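Local coordinates for DIR1 protein (Arabidopsis thaliana, PDB 2RKN) that binds lipids, here lysophospholipid molecules, and is required for the long-distance signalling of systemic acquired resistance, at residues Gln36-Phe40 against Ala41-Gly45. Residues are numbered along the deposited sequence; the frame is centred on the assembly and turned at random.
Sequences QHADF and ACLCG. With ZN (zinc ion), chain C; LP3 ((7R)-4,7-dihydroxy-N,N,N-trimethyl-10-oxo-3,5,9-trioxa-4-phosphaheptacosan-1-aminium 4-oxide), chain E.
A chi1 of -178° sets the Asp39 carboxylate opposite its own amide nitrogen and brings it over the first turn of helix 40-44, where it meets Cys42; Asp39 is the N-cap of this helix. Cys42 N donates to Asp39 OD1 in a long bond of 3.3 Å; the N-H...O angle of 158° is fairly straight, yet the donor stands 69° out of the carboxylate plane, so the flat group is met from above. The carboxylate also lies against the Cys42 side chain, Asp39 CG coming within 3.5 Å of Cys42 CB. A water accepts from Ala41 N at 2.8 Å and donates weakly to Asp39 OD1, giving a second first-turn N-H a polar partner. Being next to the helix start, the carboxylate would probably be stabilised as an anion.

Behind the cap the main chain settles into i to i+4 bonding: Leu43 N reaches Asp39 O at 2.9 Å, and Cys44 N donates to Phe40 O. This short helix belongs to the disulfide-stabilised, all-helical fold of plant lipid-transfer proteins; Cys42 ties it to Cys5 and Cys44 to Cys77.

The apolar side of the turn faces lipid. Leu43 CD1 sits near the plane of the Phe40 ring, at its edge, 4.2 Å from Phe40 CD1, and also touches Ala38 CB. Leu43 CD1 and Phe40 CD1 both meet C26 of the acyl chain, which approaches the Phe40 ring obliquely. Upstream, His37 leads the same segment to a zinc ion, which Glu11 and a water also bind; the exact geometry of this His37 conformer is doubtful. At the other end of the contact, the terminal lipid carbon C28 lies 3.4 Å from Cys44 SG.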
loop_
_atom_site.group_PDB
_atom_site.type_symbol
_atom_site.label_atom_id
_atom_site.label_comp_id
_atom_site.label_asym_id
_atom_site.label_seq_id
_atom_site.Cartn_x
_atom_site.Cartn_y
_atom_site.Cartn_z
ATOM N N GLN A 36 -3.554 8.238 -4.307
ATOM C CA GLN A 36 -4.090 8.903 -5.503
ATOM C C GLN A 36 -2.999 9.199 -6.563
ATOM O O GLN A 36 -3.344 9.466 -7.720
ATOM C CB GLN A 36 -4.860 10.190 -5.131
ATOM C CG GLN A 36 -6.008 9.889 -4.186
ATOM C CD GLN A 36 -6.789 11.122 -3.719
ATOM O OE1 GLN A 36 -6.684 12.186 -4.302
ATOM N NE2 GLN A 36 -7.648 10.942 -2.687
ATOM N N HIS A 37 -1.698 9.209 -6.161
ATOM C CA HIS A 37 -0.628 9.380 -7.142
ATOM C C HIS A 37 0.321 8.179 -7.183
ATOM O O HIS A 37 1.485 8.285 -7.679
ATOM C CB HIS A 37 0.117 10.725 -7.000
ATOM C CG HIS A 37 0.709 10.966 -5.644
ATOM N ND1 HIS A 37 0.121 11.785 -4.699
ATOM C CD2 HIS A 37 1.864 10.523 -5.091
ATOM C CE1 HIS A 37 0.885 11.823 -3.621
ATOM N NE2 HIS A 37 1.942 11.061 -3.831
ATOM N N ALA A 38 -0.157 7.026 -6.706
ATOM C CA ALA A 38 0.633 5.801 -6.774
ATOM C C ALA A 38 0.373 5.019 -8.053
ATOM O O ALA A 38 -0.696 5.144 -8.672
ATOM C CB ALA A 38 0.387 4.912 -5.533
ATOM N N ASP A 39 1.347 4.201 -8.442
ATOM C CA ASP A 39 1.236 3.434 -9.658
ATOM C C ASP A 39 0.919 1.995 -9.234
ATOM O O ASP A 39 1.854 1.269 -8.774
ATOM C CB ASP A 39 2.544 3.585 -10.379
ATOM C CG ASP A 39 2.614 2.891 -11.714
ATOM O OD1 ASP A 39 1.768 1.954 -11.999
ATOM O OD2 ASP A 39 3.651 3.265 -12.334
ATOM N N PHE A 40 -0.356 1.595 -9.379
ATOM C CA PHE A 40 -0.734 0.285 -8.839
ATOM C C PHE A 40 -0.093 -0.869 -9.512
ATOM O O PHE A 40 0.264 -1.831 -8.808
ATOM C CB PHE A 40 -2.239 0.041 -8.780
ATOM C CG PHE A 40 -2.994 1.033 -7.959
ATOM C CD1 PHE A 40 -2.403 1.674 -6.891
ATOM C CD2 PHE A 40 -4.324 1.252 -8.201
ATOM C CE1 PHE A 40 -3.118 2.587 -6.102
ATOM C CE2 PHE A 40 -5.047 2.162 -7.380
ATOM C CZ PHE A 40 -4.390 2.818 -6.336
ATOM N N ALA A 41 0.007 -0.833 -10.840
ATOM C CA ALA A 41 0.661 -1.927 -11.555
ATOM C C ALA A 41 2.123 -2.065 -11.095
ATOM O O ALA A 41 2.668 -3.183 -11.012
ATOM C CB ALA A 41 0.595 -1.670 -13.048
ATOM N N CYS A 42 2.772 -0.945 -10.819
ATOM C CA CYS A 42 4.154 -0.970 -10.308
ATOM C C CYS A 42 4.169 -1.660 -8.952
ATOM O O CYS A 42 4.964 -2.578 -8.721
ATOM C CB CYS A 42 4.671 0.496 -10.306
ATOM S SG CYS A 42 6.350 0.697 -9.564
ATOM N N LEU A 43 3.193 -1.268 -8.115
ATOM C CA LEU A 43 3.126 -1.840 -6.754
ATOM C C LEU A 43 2.876 -3.347 -6.781
ATOM O O LEU A 43 3.507 -4.112 -5.997
ATOM C CB LEU A 43 2.088 -1.129 -5.859
ATOM C CG LEU A 43 2.474 0.273 -5.390
ATOM C CD1 LEU A 43 1.283 1.123 -4.885
ATOM C CD2 LEU A 43 3.620 0.226 -4.290
ATOM N N CYS A 44 1.993 -3.788 -7.668
ATOM C CA CYS A 44 1.762 -5.218 -7.882
ATOM C C CYS A 44 3.023 -6.016 -8.191
ATOM O O CYS A 44 3.078 -7.199 -7.897
ATOM C CB CYS A 44 0.737 -5.449 -9.004
ATOM S SG CYS A 44 -0.915 -5.071 -8.405
ATOM N N GLY A 45 4.003 -5.373 -8.802
ATOM C CA GLY A 45 5.301 -5.990 -9.068
ATOM C C GLY A 45 6.052 -6.384 -7.847
ATOM O O GLY A 45 6.992 -7.187 -7.934
HETATM ZN ZN ZN C . 1.925 12.340 -1.971
HETATM C C1 LP3 E . 10.977 5.220 8.955
HETATM C C2 LP3 E . 12.029 4.421 8.284
HETATM C C3 LP3 E . 11.570 3.993 6.937
HETATM C C4 LP3 E . 10.495 6.082 13.554
HETATM C C11 LP3 E . 10.838 2.089 6.084
HETATM C C12 LP3 E . 10.086 2.065 4.765
HETATM C C13 LP3 E . 8.613 1.699 4.933
HETATM C C14 LP3 E . 8.261 0.408 4.197
HETATM C C15 LP3 E . 6.898 0.024 4.728
HETATM C C16 LP3 E . 6.144 -0.967 3.877
HETATM C C17 LP3 E . 4.707 -0.475 3.784
HETATM C C18 LP3 E . 4.029 -1.002 2.542
HETATM C C19 LP3 E . 2.852 -0.098 2.213
HETATM C C20 LP3 E . 2.161 -0.513 0.953
HETATM C C21 LP3 E . 1.489 0.781 0.573
HETATM C C22 LP3 E . 0.238 0.570 -0.239
HETATM C C23 LP3 E . 0.200 -0.648 -1.122
HETATM C C24 LP3 E . -0.984 -0.438 -2.033
HETATM C C25 LP3 E . -1.108 -1.605 -2.955
HETATM C C26 LP3 E . -1.678 -1.059 -4.239
HETATM C C27 LP3 E . -2.277 -2.156 -5.067
HETATM C C28 LP3 E . -1.200 -2.984 -5.740
HETATM O O2 LP3 E . 13.121 5.169 8.151
HETATM O O3 LP3 E . 10.662 3.041 6.981
HETATM O O11 LP3 E . 11.621 1.188 6.323
HETATM O O1P LP3 E . 8.919 6.201 11.167
HETATM O O2P LP3 E . 10.754 7.594 10.214
HETATM O O3P LP3 E . 10.966 5.080 10.291
HETATM O O4P LP3 E . 11.209 6.414 12.365
HETATM P P LP3 E . 10.446 6.328 11.023
HETATM O O HOH W 1 -1.360 0.954 -12.570
HETATM O O HOH W 2 0.252 12.764 -0.800
#